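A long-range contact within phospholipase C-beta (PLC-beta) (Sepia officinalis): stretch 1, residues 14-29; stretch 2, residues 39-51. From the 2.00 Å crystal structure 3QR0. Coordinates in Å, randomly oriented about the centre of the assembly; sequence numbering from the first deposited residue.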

# COMPACT_ATOMS: atom_id res chain seq x y z
N LYS A 14 -1.41 -17.47 -1.99
CA LYS A 14 -1.06 -18.31 -3.13
C LYS A 14 -0.69 -17.45 -4.34
O LYS A 14 -1.20 -16.35 -4.50
N TRP A 15 0.22 -17.95 -5.17
CA TRP A 15 0.57 -17.28 -6.42
C TRP A 15 -0.62 -17.36 -7.38
O TRP A 15 -1.45 -18.25 -7.24
N PRO A 16 -0.72 -16.42 -8.34
CA PRO A 16 -1.79 -16.48 -9.33
C PRO A 16 -1.85 -17.84 -10.04
O PRO A 16 -0.81 -18.40 -10.39
N LYS A 17 -3.07 -18.34 -10.22
CA LYS A 17 -3.31 -19.59 -10.94
C LYS A 17 -4.27 -19.26 -12.07
O LYS A 17 -5.45 -19.01 -11.83
N VAL A 18 -3.76 -19.24 -13.30
CA VAL A 18 -4.53 -18.73 -14.44
C VAL A 18 -5.17 -19.89 -15.19
O VAL A 18 -4.46 -20.74 -15.71
N PRO A 19 -6.51 -19.93 -15.25
CA PRO A 19 -7.18 -21.02 -15.97
C PRO A 19 -6.75 -21.09 -17.43
O PRO A 19 -6.49 -20.05 -18.05
N GLU A 20 -6.70 -22.30 -17.99
CA GLU A 20 -6.38 -22.48 -19.40
C GLU A 20 -7.27 -21.62 -20.32
O GLU A 20 -6.82 -21.15 -21.36
N GLN A 21 -8.53 -21.42 -19.91
CA GLN A 21 -9.47 -20.58 -20.65
C GLN A 21 -8.95 -19.16 -20.87
O GLN A 21 -9.08 -18.62 -21.96
N LEU A 22 -8.35 -18.56 -19.83
CA LEU A 22 -7.82 -17.20 -19.93
C LEU A 22 -6.48 -17.15 -20.66
O LEU A 22 -6.15 -16.14 -21.27
N ILE A 23 -5.71 -18.24 -20.57
CA ILE A 23 -4.44 -18.36 -21.28
C ILE A 23 -4.68 -18.45 -22.79
O ILE A 23 -4.00 -17.79 -23.58
N LYS A 24 -5.65 -19.28 -23.18
CA LYS A 24 -6.10 -19.36 -24.57
C LYS A 24 -6.74 -18.04 -24.99
O LYS A 24 -6.43 -17.49 -26.04
N GLY A 25 -7.66 -17.55 -24.15
CA GLY A 25 -8.26 -16.24 -24.35
C GLY A 25 -9.71 -16.32 -24.78
O GLY A 25 -10.18 -17.37 -25.22
N ASP A 26 -10.40 -15.20 -24.63
CA ASP A 26 -11.79 -15.10 -25.03
C ASP A 26 -11.98 -13.89 -25.95
O ASP A 26 -11.18 -12.95 -25.94
N LYS A 27 -13.03 -13.94 -26.76
CA LYS A 27 -13.35 -12.88 -27.70
C LYS A 27 -14.16 -11.80 -26.99
O LYS A 27 -15.08 -12.10 -26.23
N PHE A 28 -13.78 -10.55 -27.21
CA PHE A 28 -14.51 -9.40 -26.67
C PHE A 28 -14.62 -8.33 -27.73
O PHE A 28 -13.77 -8.23 -28.61
N LEU A 29 -15.67 -7.51 -27.65
CA LEU A 29 -15.71 -6.27 -28.41
C LEU A 29 -15.16 -5.17 -27.52
O LEU A 29 -15.60 -5.01 -26.38
N ILE A 39 -13.87 -2.78 -32.01
CA ILE A 39 -13.08 -3.84 -32.63
C ILE A 39 -13.17 -5.11 -31.79
O ILE A 39 -13.10 -5.06 -30.57
N GLU A 40 -13.32 -6.24 -32.47
CA GLU A 40 -13.29 -7.53 -31.79
C GLU A 40 -11.85 -7.92 -31.53
O GLU A 40 -11.01 -7.87 -32.44
N ILE A 41 -11.57 -8.30 -30.29
CA ILE A 41 -10.23 -8.71 -29.89
C ILE A 41 -10.25 -10.09 -29.23
O ILE A 41 -11.28 -10.52 -28.71
N LEU A 42 -9.10 -10.77 -29.28
CA LEU A 42 -8.88 -11.95 -28.46
C LEU A 42 -8.04 -11.51 -27.27
O LEU A 42 -6.85 -11.24 -27.42
N LEU A 43 -8.67 -11.41 -26.11
CA LEU A 43 -8.00 -10.99 -24.88
C LEU A 43 -7.39 -12.22 -24.21
O LEU A 43 -8.03 -13.26 -24.13
N ARG A 44 -6.15 -12.10 -23.76
CA ARG A 44 -5.45 -13.22 -23.12
C ARG A 44 -4.71 -12.77 -21.87
O ARG A 44 -4.38 -11.59 -21.72
N VAL A 45 -4.47 -13.72 -20.97
CA VAL A 45 -3.63 -13.52 -19.79
C VAL A 45 -2.40 -14.41 -19.94
O VAL A 45 -2.50 -15.55 -20.40
N ASP A 46 -1.22 -13.90 -19.58
CA ASP A 46 -0.05 -14.77 -19.59
C ASP A 46 -0.19 -15.83 -18.47
O ASP A 46 -0.95 -15.64 -17.52
N PRO A 47 0.54 -16.95 -18.59
CA PRO A 47 0.37 -18.03 -17.61
C PRO A 47 0.68 -17.67 -16.15
O PRO A 47 0.26 -18.41 -15.25
N LYS A 48 1.39 -16.57 -15.90
CA LYS A 48 1.71 -16.16 -14.52
C LYS A 48 0.77 -15.09 -13.95
O LYS A 48 0.95 -14.67 -12.82
N GLY A 49 -0.22 -14.66 -14.74
CA GLY A 49 -1.17 -13.64 -14.29
C GLY A 49 -0.56 -12.26 -14.09
O GLY A 49 -0.88 -11.58 -13.12
N TYR A 50 0.31 -11.84 -15.01
CA TYR A 50 0.97 -10.53 -14.92
C TYR A 50 0.46 -9.50 -15.91
O TYR A 50 0.55 -8.30 -15.65
N PHE A 51 -0.04 -9.97 -17.06
CA PHE A 51 -0.48 -9.09 -18.14
C PHE A 51 -1.79 -9.55 -18.73
O PHE A 51 -2.03 -10.75 -18.86

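What forms the apolar centre of the contact? Val45, the last residue of its strand, touches two residues of the other stretch. Its side chain leaves sideways with chi1 t, so that CG1 sits 3.9 Å from CG1 of Val18 and CG2 sits 3.8 Å from CB of Leu22. Val18, also t, points toward the second stretch and packs against the backbone of the type I turn from Asp46 to Gly49: its CG2 is 3.5 Å from the N of Gly49 and 3.6 Å from the O of Pro47. Ile23 starts away from the second stretch, but its m, t rotamer brings the end back, and CD1 comes within 4.1 Å of CB of Pro47. Pro16 points in as well, its CB 3.5 Å from the O of Lys48. Gly49 has positive phi, which favours glycine, and a CB there would crowd CB of Pro16 at 3.0 Å.

How does this packing continue along the paired strands? Residues 26-29 run antiparallel to the second strand, and Asp26, Phe28, Ile41 and Leu43 share one face of the sheet. Phe28, chi1 m, is buried there; its CD2 lies 3.7 Å from CB of Leu43 (t, p), and its CB lies 4.2 Å from CG1 of Ile41 (p, t). The backbone holds these side chains in register: Phe28 N donates to Ile41 O at 2.9 Å and Ile41 N to Phe28 O at 2.8 Å, while Asp26 and Leu43 form a second such pair. On the other face, Leu29 (m, t) turns its end inward, placing CD2 3.6 Å from CB of Glu40, and Leu42 (t, p) sets CD1 3.6 Å from the C of Gly25.

Why is the end of the helix so closely joined to Arg44? Gly25 leaves the helix with positive phi, and its CA approaches the O of Leu43 to 3.0 Å. A CB here would clash with that oxygen and with CG of Arg44, besides being jammed against the preceding carbonyl. Arg44, chi1 m, leaves sideways, but its end swings to the helix, where NE and NH2 both donate to the O of Ile23, at 2.9 and 3.0 Å. That carbonyl lies at the guanidinium edge, near its plane, which lets two N-H groups converge on one acceptor. One residue earlier, the O of Leu22 accepts from the N of Val45 at 3.0 Å.

What finishes the polar edge? Two waters bridge the stretches. One accepts from Val18 N at 2.9 Å and donates to Pro47 O at 2.6 Å; the other donates to Ile23 O at 2.8 Å and to Val45 O at 2.7 Å, linking two carbonyls that could not bond directly. Farther out, exposed Lys27 lies beside Glu40, with CE 3.1 Å from OE2, yet its NZ remains 4.2 Å from OE2 of Glu40, so the opposite charges are near each other without forming a salt bridge.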

# COMPACT_ATOMS: atom_id res chain seq x y z
CB LYS A 14 -2.25 -19.21 -3.49
CG LYS A 14 -2.57 -20.24 -2.40
CD LYS A 14 -4.02 -20.70 -2.43
CE LYS A 14 -4.36 -21.51 -1.19
NZ LYS A 14 -5.78 -21.96 -1.18
CB TRP A 15 1.80 -17.93 -7.06
CG TRP A 15 3.04 -17.75 -6.26
CD1 TRP A 15 3.59 -18.63 -5.37
CD2 TRP A 15 3.89 -16.60 -6.27
NE1 TRP A 15 4.74 -18.10 -4.83
CE2 TRP A 15 4.95 -16.86 -5.37
CE3 TRP A 15 3.87 -15.38 -6.96
CZ2 TRP A 15 5.97 -15.94 -5.13
CZ3 TRP A 15 4.89 -14.47 -6.73
CH2 TRP A 15 5.92 -14.75 -5.82
CB PRO A 16 -1.43 -15.38 -10.32
CG PRO A 16 -0.66 -14.42 -9.53
CD PRO A 16 0.12 -15.23 -8.54
CB LYS A 17 -3.91 -20.63 -9.99
CG LYS A 17 -4.14 -21.98 -10.64
CD LYS A 17 -4.32 -23.07 -9.60
CE LYS A 17 -4.53 -24.42 -10.26
NZ LYS A 17 -4.36 -25.54 -9.31
CB VAL A 18 -3.64 -17.92 -15.41
CG1 VAL A 18 -4.48 -17.33 -16.54
CG2 VAL A 18 -2.91 -16.82 -14.67
CB PRO A 19 -8.66 -20.64 -15.89
CG PRO A 19 -8.77 -19.74 -14.73
CD PRO A 19 -7.48 -19.00 -14.65
CB GLU A 20 -6.48 -23.96 -19.80
CG GLU A 20 -5.21 -24.76 -19.55
CD GLU A 20 -4.10 -24.43 -20.54
OE1 GLU A 20 -4.30 -24.67 -21.76
OE2 GLU A 20 -3.04 -23.93 -20.11
CB GLN A 21 -10.82 -20.52 -19.92
CG GLN A 21 -11.91 -19.73 -20.65
CD GLN A 21 -13.18 -19.58 -19.83
OE1 GLN A 21 -13.45 -20.37 -18.93
NE2 GLN A 21 -13.96 -18.55 -20.13
CB LEU A 22 -7.68 -16.54 -18.55
CG LEU A 22 -8.89 -16.45 -17.61
CD1 LEU A 22 -8.89 -15.11 -16.89
CD2 LEU A 22 -10.22 -16.68 -18.32
CB ILE A 23 -3.64 -19.59 -20.79
CG1 ILE A 23 -3.17 -19.36 -19.35
CG2 ILE A 23 -2.45 -19.88 -21.69
CD1 ILE A 23 -2.45 -20.54 -18.74
CB LYS A 24 -7.10 -20.51 -24.72
CG LYS A 24 -7.90 -20.50 -26.01
CD LYS A 24 -8.92 -21.62 -26.04
CE LYS A 24 -10.19 -21.27 -25.27
NZ LYS A 24 -10.99 -20.21 -25.92
CB ASP A 26 -12.70 -14.99 -23.80
CG ASP A 26 -13.08 -16.36 -23.22
OD1 ASP A 26 -13.52 -17.24 -23.99
OD2 ASP A 26 -12.95 -16.54 -22.00
CB LYS A 27 -14.13 -13.45 -28.89
CG LYS A 27 -13.37 -14.55 -29.64
CD LYS A 27 -14.28 -15.48 -30.45
CE LYS A 27 -14.39 -15.07 -31.90
NZ LYS A 27 -14.82 -16.21 -32.77
CB PHE A 28 -13.75 -8.77 -25.49
CG PHE A 28 -13.69 -9.64 -24.26
CD1 PHE A 28 -14.60 -9.45 -23.22
CD2 PHE A 28 -12.70 -10.59 -24.12
CE1 PHE A 28 -14.53 -10.22 -22.07
CE2 PHE A 28 -12.62 -11.37 -22.97
CZ PHE A 28 -13.54 -11.19 -21.94
CB LEU A 29 -17.12 -5.92 -28.87
CG LEU A 29 -17.70 -6.77 -30.01
CD1 LEU A 29 -19.06 -6.20 -30.44
CD2 LEU A 29 -16.77 -6.86 -31.21
CB ILE A 39 -11.61 -3.42 -32.79
CG1 ILE A 39 -10.82 -4.48 -33.56
CG2 ILE A 39 -10.97 -3.16 -31.44
CD1 ILE A 39 -9.49 -3.97 -34.13
CB GLU A 40 -13.98 -8.60 -32.63
CG GLU A 40 -14.19 -9.91 -31.87
CD GLU A 40 -14.56 -11.05 -32.78
OE1 GLU A 40 -15.48 -10.88 -33.61
OE2 GLU A 40 -13.93 -12.12 -32.67
CB ILE A 41 -9.58 -7.69 -28.92
CG1 ILE A 41 -10.35 -7.62 -27.60
CG2 ILE A 41 -9.51 -6.32 -29.57
CD1 ILE A 41 -9.56 -6.99 -26.46
CB LEU A 42 -8.15 -13.04 -29.26
CG LEU A 42 -7.80 -14.32 -28.48
CD1 LEU A 42 -9.08 -15.04 -28.05
CD2 LEU A 42 -6.90 -15.23 -29.32
CB LEU A 43 -9.00 -10.31 -23.94
CG LEU A 43 -8.44 -9.62 -22.69
CD1 LEU A 43 -7.48 -8.49 -23.08
CD2 LEU A 43 -9.58 -9.08 -21.82
CB ARG A 44 -4.47 -13.87 -24.10
CG ARG A 44 -5.10 -14.28 -25.43
CD ARG A 44 -4.06 -14.84 -26.38
NE ARG A 44 -3.56 -16.14 -25.93
CZ ARG A 44 -2.54 -16.78 -26.47
NH1 ARG A 44 -1.87 -16.25 -27.49
NH2 ARG A 44 -2.17 -17.97 -25.99
CB VAL A 45 -4.37 -13.92 -18.49
CG1 VAL A 45 -3.53 -13.60 -17.26
CG2 VAL A 45 -5.74 -13.22 -18.42
CB ASP A 46 1.24 -13.98 -19.44
CG ASP A 46 1.42 -13.41 -18.06
OD1 ASP A 46 2.18 -14.00 -17.27
OD2 ASP A 46 0.76 -12.39 -17.76
CB PRO A 47 1.32 -19.12 -18.11
CG PRO A 47 1.53 -18.83 -19.54
CD PRO A 47 1.45 -17.34 -19.68
CB LYS A 48 3.15 -15.66 -14.43
CG LYS A 48 4.20 -16.70 -14.80
CD LYS A 48 4.17 -17.89 -13.86
CE LYS A 48 5.47 -18.67 -13.90
NZ LYS A 48 5.54 -19.69 -12.81
CB TYR A 50 2.48 -10.67 -15.11
CG TYR A 50 3.18 -11.47 -14.03
CD1 TYR A 50 2.78 -11.38 -12.69
CD2 TYR A 50 4.24 -12.31 -14.33
CE1 TYR A 50 3.42 -12.10 -11.70
CE2 TYR A 50 4.89 -13.03 -13.34
CZ TYR A 50 4.47 -12.92 -12.03
OH TYR A 50 5.10 -13.63 -11.02
CB PHE A 51 0.55 -9.08 -19.27
CG PHE A 51 1.91 -8.60 -18.87
CD1 PHE A 51 2.17 -7.25 -18.75
CD2 PHE A 51 2.94 -9.50 -18.62
CE1 PHE A 51 3.44 -6.79 -18.38
CE2 PHE A 51 4.20 -9.06 -18.24
CZ PHE A 51 4.45 -7.70 -18.13
O HOH W 1 -1.04 -20.05 -13.65
O HOH W 2 -1.64 -16.47 -22.74